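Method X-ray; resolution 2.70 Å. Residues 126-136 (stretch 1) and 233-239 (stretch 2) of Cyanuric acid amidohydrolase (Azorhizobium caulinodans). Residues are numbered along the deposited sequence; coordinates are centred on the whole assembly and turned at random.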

# COMPACT_ATOMS: atom_id res chain seq x y z
N GLY A 126 -19.52 -20.81 -18.89
CA GLY A 126 -19.38 -19.95 -20.05
C GLY A 126 -17.92 -19.63 -20.37
O GLY A 126 -17.43 -19.86 -21.48
N GLN A 127 -17.21 -19.10 -19.39
CA GLN A 127 -15.81 -18.76 -19.60
C GLN A 127 -14.97 -19.99 -19.89
O GLN A 127 -14.13 -19.98 -20.80
N VAL A 128 -15.21 -21.06 -19.13
CA VAL A 128 -14.46 -22.29 -19.30
C VAL A 128 -14.55 -22.81 -20.72
O VAL A 128 -13.53 -23.15 -21.33
N ARG A 129 -15.77 -22.85 -21.25
CA ARG A 129 -15.97 -23.40 -22.59
C ARG A 129 -15.37 -22.48 -23.63
O ARG A 129 -14.82 -22.94 -24.63
N MSE A 130 -15.46 -21.18 -23.38
CA MSE A 130 -14.97 -20.20 -24.35
C MSE A 130 -13.47 -20.36 -24.53
O MSE A 130 -12.97 -20.44 -25.65
N VAL A 131 -12.75 -20.44 -23.42
CA VAL A 131 -11.31 -20.55 -23.45
C VAL A 131 -10.90 -21.90 -24.01
O VAL A 131 -10.00 -21.99 -24.85
N ALA A 132 -11.61 -22.95 -23.61
CA ALA A 132 -11.32 -24.30 -24.09
C ALA A 132 -11.35 -24.36 -25.61
O ALA A 132 -10.45 -24.94 -26.23
N GLN A 133 -12.38 -23.76 -26.20
CA GLN A 133 -12.52 -23.71 -27.65
C GLN A 133 -11.34 -22.96 -28.25
O GLN A 133 -10.75 -23.43 -29.23
N ALA A 134 -11.02 -21.79 -27.70
CA ALA A 134 -9.88 -21.02 -28.19
C ALA A 134 -8.55 -21.78 -28.10
O ALA A 134 -7.74 -21.76 -29.04
N VAL A 135 -8.33 -22.47 -26.98
CA VAL A 135 -7.09 -23.22 -26.81
C VAL A 135 -6.97 -24.32 -27.85
O VAL A 135 -5.87 -24.62 -28.32
N ARG A 136 -8.10 -24.93 -28.23
CA ARG A 136 -8.06 -25.95 -29.28
C ARG A 136 -7.63 -25.29 -30.60
O ARG A 136 -6.73 -25.80 -31.29
N GLY A 233 -12.39 -9.70 -23.71
CA GLY A 233 -12.27 -11.11 -24.11
C GLY A 233 -11.00 -11.81 -23.62
O GLY A 233 -10.51 -11.53 -22.51
N HIS A 234 -10.49 -12.74 -24.42
CA HIS A 234 -9.29 -13.49 -24.05
C HIS A 234 -8.22 -13.48 -25.15
O HIS A 234 -8.55 -13.42 -26.34
N GLU A 235 -6.95 -13.54 -24.75
CA GLU A 235 -5.86 -13.84 -25.69
C GLU A 235 -5.27 -15.18 -25.30
O GLU A 235 -4.97 -15.41 -24.14
N ILE A 236 -5.12 -16.07 -26.27
CA ILE A 236 -4.54 -17.38 -26.00
C ILE A 236 -3.24 -17.58 -26.79
O ILE A 236 -3.18 -17.32 -28.00
N VAL A 237 -2.21 -18.06 -26.10
CA VAL A 237 -0.96 -18.40 -26.76
C VAL A 237 -0.52 -19.76 -26.29
O VAL A 237 -0.28 -19.94 -25.10
N VAL A 238 -0.42 -20.72 -27.21
CA VAL A 238 0.02 -22.08 -26.91
C VAL A 238 1.48 -22.29 -27.31
O VAL A 238 1.85 -22.06 -28.45
N LEU A 239 2.30 -22.75 -26.37
CA LEU A 239 3.70 -23.06 -26.64
C LEU A 239 3.96 -24.56 -26.49
O LEU A 239 3.55 -25.17 -25.50

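The helix of residues 126-136 lies across the strand of residues 235-239 at an angle of 44° between their N-to-C directions, the two axes coming within 8.5 Å of each other. Contact between them buries 344 Å², counting both sides. No backbone hydrogen bonds join the two stretches, so the packing rests on side chains; the one hydrogen bond lies at His-234, and the side-chain contacts further along stretch 2 are apolar.

Gly-233 opens the stretch in a loop and contributes almost nothing to the contact; even a CB at this position would point sideways and find nothing of the helix nearby. His-234 follows and has the largest covered area of any residue here, 90 Å². Its CA-to-CB bond points toward the helix, and with chi1 in the m well and chi2 at 81° the imidazole meets three helix residues. At the edge of the ring, Gln-127 NE2 donates a hydrogen bond to His-234 NE2, 3.0 Å away, with an N-H...acceptor angle of 147°. The CA-to-CB bond of Gln-127 points sideways, but t rotamers at chi1 and chi2 extend the chain so that its amide comes nearer. A glutamine suits this place because it combines length with a donor, and its amide is also hydrogen-bonded elsewhere in the structure, as is His-234 ND1. Both ring nitrogens are therefore satisfied in a buried setting.

One helical turn further on, Val-131 lays a methyl over a face of the same ring: its CG2 is 3.7 Å from the centroid of the His-234 ring and 21° off the normal, a CH-pi contact, with 3.5 Å between Val-131 CG2 and His-234 CD2. The compact, branched valine, with chi1 in t, can supply this methyl even though its CA-to-CB bond points sideways. The CA-to-CB bond of Met-130, present as selenomethionine, points toward stretch 2, and the chain extends through t, t and m torsions. Its selenium lies at the ring edge, with Met-130 SE 3.9 Å from His-234 CE1. The histidine thus offers its edge to a polar donor and a polarisable selenium while its face receives a hydrocarbon.

From here the strand alternates. Glu-235 points away from the helix, and both its carboxylate oxygens find hydrogen-bonding partners elsewhere. Ile-236 turns back toward the helix, with chi1 in m and chi2 in p, and 69 Å² of it is covered. Its CD1 reaches to 3.6 Å from Ala-134 CB; the small alanine, itself pointing toward the strand, lets the isoleucine approach the helix closely. The side chain also packs against Val-135, with Ile-236 CG2 4.1 Å from Val-135 CG2. This is also where the backbones draw nearest, with Val-135 CA and Ile-236 CA 6.4 Å apart.

Val-237 makes no contact with the helix, but Val-238, with chi1 in t, again points toward it. Val-238 CG2 lies 4.2 Å from Val-135 CG1, so Val-135, also in t, meets successive inward residues of the strand with its two methyls. Leu-239 is out of reach, completing the alternation.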

# COMPACT_ATOMS: atom_id res chain seq x y z
CB GLN A 127 -15.24 -18.03 -18.39
CG GLN A 127 -13.81 -17.62 -18.58
CD GLN A 127 -13.41 -16.57 -17.59
OE1 GLN A 127 -14.02 -16.46 -16.51
NE2 GLN A 127 -12.39 -15.76 -17.94
CB VAL A 128 -14.94 -23.40 -18.38
CG1 VAL A 128 -14.16 -24.66 -18.70
CG2 VAL A 128 -14.77 -23.01 -16.91
CB ARG A 129 -17.44 -23.63 -22.88
CG ARG A 129 -18.08 -24.73 -22.03
CD ARG A 129 -19.50 -24.92 -22.49
NE ARG A 129 -20.40 -25.28 -21.40
CZ ARG A 129 -20.44 -26.47 -20.80
NH1 ARG A 129 -19.62 -27.46 -21.18
NH2 ARG A 129 -21.31 -26.67 -19.81
CB MSE A 130 -15.33 -18.77 -23.92
CG MSE A 130 -14.94 -17.74 -24.94
SE MSE A 130 -15.54 -15.94 -24.54
CE MSE A 130 -17.44 -16.31 -24.42
CB VAL A 131 -10.73 -20.35 -22.03
CG1 VAL A 131 -9.28 -20.72 -21.97
CG2 VAL A 131 -10.93 -18.89 -21.58
CB ALA A 132 -12.30 -25.28 -23.52
CB GLN A 133 -13.85 -23.07 -28.06
CG GLN A 133 -15.01 -24.09 -28.21
CD GLN A 133 -16.42 -23.47 -28.04
OE1 GLN A 133 -16.59 -22.24 -27.93
NE2 GLN A 133 -17.44 -24.33 -27.97
CB ALA A 134 -9.78 -19.72 -27.43
CB VAL A 135 -6.97 -23.84 -25.44
CG1 VAL A 135 -5.71 -24.66 -25.37
CG2 VAL A 135 -6.94 -22.76 -24.40
CB ARG A 136 -9.41 -26.66 -29.40
CG ARG A 136 -9.67 -27.69 -28.29
CD ARG A 136 -11.11 -28.20 -28.36
NE ARG A 136 -11.56 -28.91 -27.15
CZ ARG A 136 -12.65 -28.57 -26.45
NH1 ARG A 136 -13.41 -27.54 -26.84
NH2 ARG A 136 -12.99 -29.26 -25.37
CB HIS A 234 -9.62 -14.96 -23.73
CG HIS A 234 -10.70 -15.15 -22.72
ND1 HIS A 234 -12.04 -15.07 -23.03
CD2 HIS A 234 -10.65 -15.41 -21.39
CE1 HIS A 234 -12.76 -15.28 -21.94
NE2 HIS A 234 -11.94 -15.49 -20.93
CB GLU A 235 -4.79 -12.78 -25.67
CG GLU A 235 -5.37 -11.38 -25.71
CD GLU A 235 -5.37 -10.78 -27.11
OE1 GLU A 235 -4.58 -9.83 -27.35
OE2 GLU A 235 -6.18 -11.24 -27.96
CB ILE A 236 -5.52 -18.49 -26.35
CG1 ILE A 236 -6.65 -18.54 -25.33
CG2 ILE A 236 -4.82 -19.84 -26.38
CD1 ILE A 236 -7.69 -17.49 -25.55
CB VAL A 237 0.14 -17.38 -26.46
CG1 VAL A 237 1.41 -17.77 -27.15
CG2 VAL A 237 -0.30 -16.02 -26.92
CB VAL A 238 -0.85 -23.13 -27.64
CG1 VAL A 238 -0.25 -24.50 -27.53
CG2 VAL A 238 -2.26 -23.13 -27.14
CB LEU A 239 4.63 -22.30 -25.70
CG LEU A 239 4.41 -20.80 -25.63
CD1 LEU A 239 5.27 -20.22 -24.53
CD2 LEU A 239 4.78 -20.19 -26.96